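Histidine-containing Phosphotransfer Protein type 1, MtHPt1 (Medicago truncatula, PDB 3US6) probably relays phosphoryl groups through a histidine from cytokinin sensor kinases to response regulators in plant hormone signalling. Local coordinates at residues R55-L60 / Q117-E122; I69-V74 / D110-C115; Q80-S85 / S96-R101. One frame throughout, in Å; residues are numbered along the deposited sequence.

All three contacts lie in one helical bundle and none contains a cross-segment hydrogen bond. Contacts 1 and 2 both use helix 109-142. Contacts 2 and 3 both use helix 71-88, and contact 2 also uses the residue leading into it. Contact 1 is buried and purely aliphatic. Contacts 1 and 3 touch through their side chains. Contact 2 is buried too, but lies farther out, about 20 Å from the chain centre to its own centre, where helix 71-88 begins. Contact 3 is partly buried and buries the largest area. Contacts 2 and 3 each set a cysteine sulfur against a phenylalanine. Contact 3 adds a lysine stem and lies beside His-79, the predicted phosphorylation site.

Contact 1. Residues R55-L60 / Q117-E122; sequences RILKDL and QQVKQE
Leu-57 reaches from helix 41-64 toward Val-119 and Lys-120 of helix 109-142. Its CB points at the partner helix but touches nothing there. CG lies anti to the carbonyl carbon and beside the backbone N (chi1 -74°), and it too stops short of contact. The two methyls close the gap. CD2 meets Val-119 CG1 at 4.1 Å, the two side chains crossing at a slant. The same CD2 lies 4.3 Å from Lys-120 CA and 4.3 Å from Lys-120 CB. It therefore rests on the root of the lysine as well as on the valine. CD1 takes the other branch, 4.5 Å from Lys-120 CG. The rest of the lysine is fully extended and leads away to the surface.

The two helices run in opposite senses within the four-helix bundle of the HPt domain, which also holds helices 71-88 and 91-106. Phe-81 of helix 71-88 packs on both Leu-57 and Val-119. Phe-100 of helix 91-106 lies against Val-119.

The outward side of helix 109-142 is polar. Gln-118 NE2 donates to Gln-117 OE1 at 2.7 Å. Gln-117 NE2 in turn donates to Gln-121 OE1 at 2.8 Å, with the acceptor nearly in the amide plane of Gln-117. This short chain of amides fixes how the Gln-117 amide is turned. Glu-122 forms a salt bridge with Arg-92 through OE1.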
loop_
_atom_site.group_PDB
_atom_site.type_symbol
_atom_site.label_atom_id
_atom_site.label_comp_id
_atom_site.label_asym_id
_atom_site.label_seq_id
_atom_site.Cartn_x
_atom_site.Cartn_y
_atom_site.Cartn_z
ATOM N N ARG A 55 7.979 2.673 9.569
ATOM C CA ARG A 55 8.086 3.408 10.816
ATOM C C ARG A 55 6.777 3.387 11.587
ATOM O O ARG A 55 6.769 3.091 12.770
ATOM C CB ARG A 55 8.516 4.858 10.571
ATOM C CG ARG A 55 9.990 5.002 10.150
ATOM C CD ARG A 55 10.484 6.443 10.196
ATOM N NE ARG A 55 9.687 7.325 9.352
ATOM C CZ ARG A 55 9.835 7.437 8.038
ATOM N NH1 ARG A 55 10.750 6.714 7.402
ATOM N NH2 ARG A 55 9.058 8.268 7.359
ATOM N N ILE A 56 5.672 3.680 10.907
ATOM C CA ILE A 56 4.371 3.706 11.551
ATOM C C ILE A 56 4.066 2.348 12.170
ATOM O O ILE A 56 3.545 2.272 13.289
ATOM C CB ILE A 56 3.248 4.105 10.532
ATOM C CG1 ILE A 56 3.283 5.627 10.283
ATOM C CG2 ILE A 56 1.880 3.637 11.026
ATOM C CD1 ILE A 56 2.419 6.482 11.231
ATOM N N LEU A 57 4.335 1.260 11.425
ATOM C CA LEU A 57 3.954 -0.060 11.862
ATOM C C LEU A 57 4.774 -0.508 13.038
ATOM O O LEU A 57 4.272 -1.157 13.992
ATOM C CB LEU A 57 4.097 -1.054 10.708
ATOM C CG LEU A 57 2.992 -0.874 9.688
ATOM C CD1 LEU A 57 3.389 -1.750 8.531
ATOM C CD2 LEU A 57 1.619 -1.282 10.248
ATOM N N LYS A 58 6.032 -0.154 13.036
ATOM C CA LYS A 58 6.876 -0.425 14.176
ATOM C C LYS A 58 6.386 0.311 15.427
ATOM O O LYS A 58 6.230 -0.275 16.503
ATOM C CB LYS A 58 8.335 0.007 13.904
ATOM C CG LYS A 58 8.974 -0.714 12.724
ATOM C CD LYS A 58 10.367 -0.191 12.379
ATOM C CE LYS A 58 11.443 -0.875 13.228
ATOM N NZ LYS A 58 11.449 -2.373 13.091
ATOM N N ASP A 59 6.065 1.600 15.292
ATOM C CA ASP A 59 5.567 2.309 16.460
ATOM C C ASP A 59 4.208 1.757 16.931
ATOM O O ASP A 59 3.934 1.679 18.162
ATOM C CB ASP A 59 5.423 3.785 16.140
ATOM C CG ASP A 59 6.764 4.451 15.982
ATOM O OD1 ASP A 59 7.760 3.857 16.485
ATOM O OD2 ASP A 59 6.815 5.535 15.343
ATOM N N LEU A 60 3.341 1.363 15.993
ATOM C CA LEU A 60 2.036 0.897 16.315
ATOM C C LEU A 60 2.110 -0.449 17.030
ATOM O O LEU A 60 1.339 -0.616 18.003
ATOM C CB LEU A 60 1.158 0.774 15.071
ATOM C CG LEU A 60 0.498 2.047 14.542
ATOM C CD1 LEU A 60 -0.242 1.737 13.241
ATOM C CD2 LEU A 60 -0.500 2.555 15.556
ATOM N N GLN A 117 -2.686 -6.506 13.307
ATOM C CA GLN A 117 -2.111 -7.654 12.675
ATOM C C GLN A 117 -2.620 -7.660 11.212
ATOM O O GLN A 117 -1.797 -7.866 10.290
ATOM C CB GLN A 117 -2.480 -8.913 13.459
ATOM C CG GLN A 117 -1.949 -10.233 12.881
ATOM C CD GLN A 117 -2.718 -10.747 11.679
ATOM O OE1 GLN A 117 -3.908 -10.935 11.756
ATOM N NE2 GLN A 117 -1.996 -11.060 10.613
ATOM N N GLN A 118 -3.864 -7.318 11.001
ATOM C CA GLN A 118 -4.371 -7.325 9.642
ATOM C C GLN A 118 -3.828 -6.156 8.817
ATOM O O GLN A 118 -3.568 -6.322 7.621
ATOM C CB GLN A 118 -5.882 -7.261 9.623
ATOM C CG GLN A 118 -6.497 -8.489 10.160
ATOM C CD GLN A 118 -6.334 -9.659 9.187
ATOM O OE1 GLN A 118 -6.833 -9.620 8.057
ATOM N NE2 GLN A 118 -5.580 -10.705 9.600
ATOM N N VAL A 119 -3.724 -4.945 9.405
ATOM C CA VAL A 119 -3.140 -3.798 8.673
ATOM C C VAL A 119 -1.740 -4.127 8.201
ATOM O O VAL A 119 -1.320 -3.902 7.058
ATOM C CB VAL A 119 -3.029 -2.538 9.623
ATOM C CG1 VAL A 119 -2.299 -1.410 8.957
ATOM C CG2 VAL A 119 -4.416 -2.072 10.050
ATOM N N LYS A 120 -0.948 -4.707 9.106
ATOM C CA LYS A 120 0.422 -5.101 8.776
ATOM C C LYS A 120 0.415 -6.142 7.653
ATOM O O LYS A 120 1.219 -6.028 6.716
ATOM C CB LYS A 120 1.168 -5.592 10.021
ATOM C CG LYS A 120 2.594 -6.008 9.686
ATOM C CD LYS A 120 3.428 -6.321 10.922
ATOM C CE LYS A 120 4.764 -7.090 10.537
ATOM N NZ LYS A 120 5.664 -7.367 11.738
ATOM N N GLN A 121 -0.420 -7.175 7.766
ATOM C CA GLN A 121 -0.496 -8.184 6.730
ATOM C C GLN A 121 -0.867 -7.586 5.394
ATOM O O GLN A 121 -0.245 -7.878 4.366
ATOM C CB GLN A 121 -1.464 -9.284 7.164
ATOM C CG GLN A 121 -1.655 -10.394 6.166
ATOM C CD GLN A 121 -2.517 -11.535 6.818
ATOM O OE1 GLN A 121 -2.300 -11.958 7.987
ATOM N NE2 GLN A 121 -3.503 -12.014 6.072
ATOM N N GLU A 122 -1.861 -6.704 5.382
ATOM C CA GLU A 122 -2.303 -6.038 4.139
ATOM C C GLU A 122 -1.188 -5.145 3.568
ATOM O O GLU A 122 -0.942 -5.141 2.357
ATOM C CB GLU A 122 -3.572 -5.232 4.347
ATOM C CG GLU A 122 -4.789 -6.136 4.538
ATOM C CD GLU A 122 -5.184 -6.936 3.311
ATOM O OE1 GLU A 122 -4.851 -6.546 2.164
ATOM O OE2 GLU A 122 -5.870 -8.008 3.506
#

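Contact 2. Residues I69-V74 / D110-C115; sequences IDFKKV and DACRRC
Cys-112 takes both partners of this contact. Its SG lies at the edge of the Phe-71 ring, 4.0 Å from Phe-71 CE1. The sulfur is 5.2 Å from the ring centroid and 83° off the ring normal, so it is almost in the ring plane. This is a Cys sulfur-aromatic contact of the edge kind. Cys-112 CB meets the tip of Ile-69, with CD1 of Ile-69 at 4.2 Å. One residue thus offers its sulfur to the aromatic ring and its methylene to the aliphatic chain.

The two first-shell side chains also pack on each other. Ile-69 CB sits 3.8 Å above one face of the Phe-71 ring, toward the rim. Ile-69 CG1 lies beside the backbone N (chi1 -62°), and the straight chain beyond it carries CD1 out to the cysteine. The site marks the start of helix 71-88 in the helical bundle of the HPt domain, where it faces the early turns of helix 109-142. Asp-70 is the N-cap of helix 71-88, which carries Phe-71. Its OD1 accepts from Lys-73 N at 3.1 Å, met from above the carboxylate plane.

Farther out, Ile-109 packs on both Ile-69 and Phe-71. Phe-100 and Cys-104 of helix 91-106 touch Cys-112 and Phe-71 respectively. Arg-113 turns back to the end of helix 41-64, where its NE donates to the backbone O of Val-64.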
loop_
_atom_site.group_PDB
_atom_site.type_symbol
_atom_site.label_atom_id
_atom_site.label_comp_id
_atom_site.label_asym_id
_atom_site.label_seq_id
_atom_site.Cartn_x
_atom_site.Cartn_y
_atom_site.Cartn_z
ATOM N N ILE A 69 -3.412 0.569 26.323
ATOM C CA ILE A 69 -3.121 1.236 25.052
ATOM C C ILE A 69 -3.460 2.720 25.135
ATOM O O ILE A 69 -4.553 3.092 25.618
ATOM C CB ILE A 69 -3.914 0.646 23.908
ATOM C CG1 ILE A 69 -3.543 -0.805 23.732
ATOM C CG2 ILE A 69 -3.598 1.436 22.648
ATOM C CD1 ILE A 69 -4.290 -1.524 22.570
ATOM N N ASP A 70 -2.566 3.587 24.657
ATOM C CA ASP A 70 -2.861 5.003 24.489
ATOM C C ASP A 70 -3.648 5.138 23.187
ATOM O O ASP A 70 -3.065 5.264 22.091
ATOM C CB ASP A 70 -1.574 5.793 24.350
ATOM C CG ASP A 70 -1.802 7.290 24.304
ATOM O OD1 ASP A 70 -2.892 7.775 23.876
ATOM O OD2 ASP A 70 -0.850 7.978 24.729
ATOM N N PHE A 71 -4.979 5.045 23.276
ATOM C CA PHE A 71 -5.827 4.985 22.083
ATOM C C PHE A 71 -5.779 6.256 21.247
ATOM O O PHE A 71 -5.971 6.215 20.042
ATOM C CB PHE A 71 -7.306 4.672 22.465
ATOM C CG PHE A 71 -7.504 3.304 23.026
ATOM C CD1 PHE A 71 -7.431 2.204 22.229
ATOM C CD2 PHE A 71 -7.737 3.133 24.388
ATOM C CE1 PHE A 71 -7.595 0.956 22.714
ATOM C CE2 PHE A 71 -7.885 1.843 24.907
ATOM C CZ PHE A 71 -7.798 0.776 24.083
ATOM N N LYS A 72 -5.606 7.391 21.906
ATOM C CA LYS A 72 -5.507 8.668 21.230
ATOM C C LYS A 72 -4.293 8.705 20.297
ATOM O O LYS A 72 -4.421 9.038 19.127
ATOM C CB LYS A 72 -5.488 9.800 22.309
ATOM C CG LYS A 72 -5.571 11.259 21.790
ATOM C CD LYS A 72 -5.958 12.237 22.944
ATOM C CE LYS A 72 -6.135 13.699 22.517
ATOM N NZ LYS A 72 -7.288 13.914 21.586
ATOM N N LYS A 73 -3.152 8.276 20.809
ATOM C CA LYS A 73 -1.917 8.312 20.037
ATOM C C LYS A 73 -1.962 7.281 18.895
ATOM O O LYS A 73 -1.587 7.569 17.750
ATOM C CB LYS A 73 -0.718 8.093 20.960
ATOM C CG LYS A 73 0.629 8.200 20.278
ATOM C CD LYS A 73 1.790 8.267 21.275
ATOM C CE LYS A 73 2.444 6.897 21.472
ATOM N NZ LYS A 73 2.769 6.152 20.187
ATOM N N VAL A 74 -2.460 6.091 19.224
ATOM C CA VAL A 74 -2.612 5.037 18.233
ATOM C C VAL A 74 -3.544 5.487 17.138
ATOM O O VAL A 74 -3.258 5.287 15.946
ATOM C CB VAL A 74 -3.077 3.713 18.885
ATOM C CG1 VAL A 74 -3.593 2.771 17.801
ATOM C CG2 VAL A 74 -1.933 3.165 19.694
ATOM N N ASP A 110 -8.110 -6.020 22.482
ATOM C CA ASP A 110 -7.887 -7.166 21.656
ATOM C C ASP A 110 -8.239 -6.894 20.210
ATOM O O ASP A 110 -7.530 -7.359 19.326
ATOM C CB ASP A 110 -8.716 -8.364 22.153
ATOM C CG ASP A 110 -8.174 -8.987 23.435
ATOM O OD1 ASP A 110 -7.046 -8.665 23.854
ATOM O OD2 ASP A 110 -8.918 -9.785 24.055
ATOM N N ALA A 111 -9.333 -6.194 19.948
ATOM C CA ALA A 111 -9.661 -5.927 18.567
ATOM C C ALA A 111 -8.629 -4.993 17.911
ATOM O O ALA A 111 -8.299 -5.122 16.746
ATOM C CB ALA A 111 -11.032 -5.249 18.466
ATOM N N CYS A 112 -8.113 -4.031 18.656
ATOM C CA CYS A 112 -6.997 -3.241 18.132
ATOM C C CYS A 112 -5.789 -4.085 17.775
ATOM O O CYS A 112 -5.177 -3.857 16.726
ATOM C CB CYS A 112 -6.561 -2.162 19.097
ATOM S SG CYS A 112 -7.735 -0.774 19.165
ATOM N N ARG A 113 -5.457 -5.066 18.629
ATOM C CA ARG A 113 -4.309 -5.898 18.343
ATOM C C ARG A 113 -4.518 -6.736 17.064
ATOM O O ARG A 113 -3.653 -6.830 16.201
ATOM C CB ARG A 113 -3.995 -6.779 19.536
ATOM C CG ARG A 113 -3.407 -5.941 20.640
ATOM C CD ARG A 113 -3.215 -6.768 21.899
ATOM N NE ARG A 113 -2.709 -5.947 22.983
ATOM C CZ ARG A 113 -2.665 -6.316 24.252
ATOM N NH1 ARG A 113 -3.019 -7.534 24.627
ATOM N NH2 ARG A 113 -2.242 -5.495 25.173
ATOM N N ARG A 114 -5.688 -7.318 16.948
ATOM C CA ARG A 114 -5.985 -8.125 15.787
ATOM C C ARG A 114 -6.058 -7.291 14.517
ATOM O O ARG A 114 -5.606 -7.678 13.473
ATOM C CB ARG A 114 -7.292 -8.836 16.005
ATOM C CG ARG A 114 -7.125 -9.995 16.910
ATOM C CD ARG A 114 -8.358 -10.849 16.882
ATOM N NE ARG A 114 -9.033 -10.780 18.142
ATOM C CZ ARG A 114 -10.064 -10.020 18.408
ATOM N NH1 ARG A 114 -10.596 -9.282 17.473
ATOM N NH2 ARG A 114 -10.575 -10.049 19.607
ATOM N N CYS A 115 -6.627 -6.120 14.653
ATOM C CA CYS A 115 -6.720 -5.270 13.501
ATOM C C CYS A 115 -5.353 -4.751 13.098
ATOM O O CYS A 115 -5.080 -4.626 11.895
ATOM C CB CYS A 115 -7.599 -4.126 13.829
ATOM S SG CYS A 115 -8.036 -3.154 12.371
#

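Contact 3. Residues Q80-S85 / S96-R101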
loop_
_atom_site.group_PDB
_atom_site.type_symbol
_atom_site.label_atom_id
_atom_site.label_comp_id
_atom_site.label_asym_id
_atom_site.label_seq_id
_atom_site.Cartn_x
_atom_site.Cartn_y
_atom_site.Cartn_z
ATOM N N GLN A 80 -2.913 8.695 10.110
ATOM C CA GLN A 80 -1.858 9.110 9.202
ATOM C C GLN A 80 -1.617 8.047 8.129
ATOM O O GLN A 80 -1.533 8.361 6.967
ATOM C CB GLN A 80 -0.570 9.429 9.963
ATOM C CG GLN A 80 0.571 9.755 9.030
ATOM C CD GLN A 80 1.838 10.075 9.787
ATOM O OE1 GLN A 80 1.808 10.816 10.766
ATOM N NE2 GLN A 80 2.956 9.498 9.351
ATOM N N PHE A 81 -1.561 6.777 8.552
ATOM C CA PHE A 81 -1.362 5.650 7.612
ATOM C C PHE A 81 -2.541 5.444 6.696
ATOM O O PHE A 81 -2.351 5.067 5.540
ATOM C CB PHE A 81 -1.178 4.398 8.484
ATOM C CG PHE A 81 -0.616 3.162 7.769
ATOM C CD1 PHE A 81 0.122 3.263 6.616
ATOM C CD2 PHE A 81 -0.758 1.954 8.306
ATOM C CE1 PHE A 81 0.631 2.095 6.021
ATOM C CE2 PHE A 81 -0.210 0.827 7.704
ATOM C CZ PHE A 81 0.467 0.927 6.578
ATOM N N LYS A 82 -3.747 5.680 7.180
ATOM C CA LYS A 82 -4.901 5.664 6.309
ATOM C C LYS A 82 -4.728 6.619 5.111
ATOM O O LYS A 82 -5.002 6.257 3.955
ATOM C CB LYS A 82 -6.142 6.033 7.123
ATOM C CG LYS A 82 -7.449 5.865 6.368
ATOM C CD LYS A 82 -8.663 6.321 7.219
ATOM C CE LYS A 82 -9.853 6.685 6.332
ATOM N NZ LYS A 82 -9.498 7.835 5.440
ATOM N N GLY A 83 -4.284 7.837 5.390
ATOM C CA GLY A 83 -4.146 8.867 4.410
ATOM C C GLY A 83 -3.074 8.562 3.392
ATOM O O GLY A 83 -3.215 8.784 2.197
ATOM N N SER A 84 -1.960 8.074 3.894
ATOM C CA SER A 84 -0.830 7.814 3.019
ATOM C C SER A 84 -1.141 6.597 2.133
ATOM O O SER A 84 -0.884 6.638 0.932
ATOM C CB SER A 84 0.452 7.633 3.831
ATOM O OG SER A 84 0.325 6.524 4.635
ATOM N N SER A 85 -1.692 5.528 2.726
ATOM C CA SER A 85 -2.070 4.412 1.919
ATOM C C SER A 85 -3.157 4.727 0.904
ATOM O O SER A 85 -3.054 4.316 -0.255
ATOM C CB SER A 85 -2.447 3.227 2.840
ATOM O OG SER A 85 -3.614 3.460 3.536
ATOM N N SER A 96 -8.405 -1.428 6.078
ATOM C CA SER A 96 -7.960 -2.000 7.376
ATOM C C SER A 96 -7.727 -0.922 8.411
ATOM O O SER A 96 -8.022 -1.101 9.543
ATOM C CB SER A 96 -6.714 -2.884 7.311
ATOM O OG SER A 96 -6.942 -4.047 6.592
ATOM N N CYS A 97 -7.170 0.205 7.993
ATOM C CA CYS A 97 -6.989 1.345 8.890
ATOM C C CYS A 97 -8.322 1.918 9.363
ATOM O O CYS A 97 -8.456 2.269 10.518
ATOM C CB CYS A 97 -6.186 2.445 8.185
ATOM S SG CYS A 97 -4.462 2.093 7.949
ATOM N N VAL A 98 -9.301 2.007 8.464
ATOM C CA VAL A 98 -10.668 2.393 8.871
ATOM C C VAL A 98 -11.254 1.494 9.935
ATOM O O VAL A 98 -11.795 1.959 10.953
ATOM C CB VAL A 98 -11.618 2.457 7.666
ATOM C CG1 VAL A 98 -13.029 2.788 8.126
ATOM C CG2 VAL A 98 -11.110 3.517 6.660
ATOM N N ALA A 99 -11.124 0.185 9.756
ATOM C CA ALA A 99 -11.580 -0.762 10.717
ATOM C C ALA A 99 -10.859 -0.549 12.078
ATOM O O ALA A 99 -11.454 -0.554 13.145
ATOM C CB ALA A 99 -11.408 -2.181 10.175
ATOM N N PHE A 100 -9.547 -0.401 11.926
ATOM C CA PHE A 100 -8.672 -0.118 13.057
ATOM C C PHE A 100 -9.226 1.031 13.893
ATOM O O PHE A 100 -9.511 0.866 15.078
ATOM C CB PHE A 100 -7.265 0.226 12.567
ATOM C CG PHE A 100 -6.187 -0.057 13.574
ATOM C CD1 PHE A 100 -6.461 -0.023 14.931
ATOM C CD2 PHE A 100 -4.898 -0.357 13.163
ATOM C CE1 PHE A 100 -5.472 -0.283 15.859
ATOM C CE2 PHE A 100 -3.904 -0.618 14.087
ATOM C CZ PHE A 100 -4.192 -0.581 15.436
ATOM N N ARG A 101 -9.454 2.169 13.245
ATOM C CA ARG A 101 -9.939 3.353 13.921
ATOM C C ARG A 101 -11.279 3.132 14.612
ATOM O O ARG A 101 -11.500 3.661 15.702
ATOM C CB ARG A 101 -10.115 4.533 12.961
ATOM C CG ARG A 101 -8.814 4.967 12.351
ATOM C CD ARG A 101 -8.993 6.340 11.709
ATOM N NE ARG A 101 -9.026 7.414 12.714
ATOM C CZ ARG A 101 -9.517 8.628 12.499
ATOM N NH1 ARG A 101 -10.077 8.920 11.338
ATOM N NH2 ARG A 101 -9.450 9.536 13.448
#
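Cys-97 SG lies beside Phe-81, 3.7 Å from Phe-81 CD2. It is 4.5 Å from the ring centroid and 43° off the ring normal, an oblique Cys sulfur-aromatic contact. The same sulfur is 3.7 Å from Lys-82 N.

Aliphatic contacts involve the stem of Lys-82. Lys-82 CB packs on Cys-97 CB at 3.7 Å. Farther along, Lys-82 CE presses on Val-98 CG2 at 3.4 Å, tighter than usual for two carbons. CG of Lys-82 is anti to the backbone N, and this carries the stem past Cys-97 to Val-98. The Lys-82 and Val-98 side chains meet at a slant. The lysine chain bends about its CD-CE bond (chi4 -62°), and both of these carbons lie against Val-98 CG2.

Charged groups gather at the outer side. Lys-82 NZ and Arg-101 NH1 are 6.0 Å apart and not in contact. Arg-101 NE forms a salt bridge with Asp-75 OD1, and the arginine side chain also touches His-79, the predicted site of phosphorylation.

The two helices pack antiparallel, with short-segment axes 162° apart, as successive helices of the bundle. His-79, Lys-82 and Gly-83 fit the His-x-x-Lys-Gly signature of HPt proteins. The lysine and arginine near the histidine are consistent with a surface suited to a phosphoryl group, as in other histidine phosphotransfer domains.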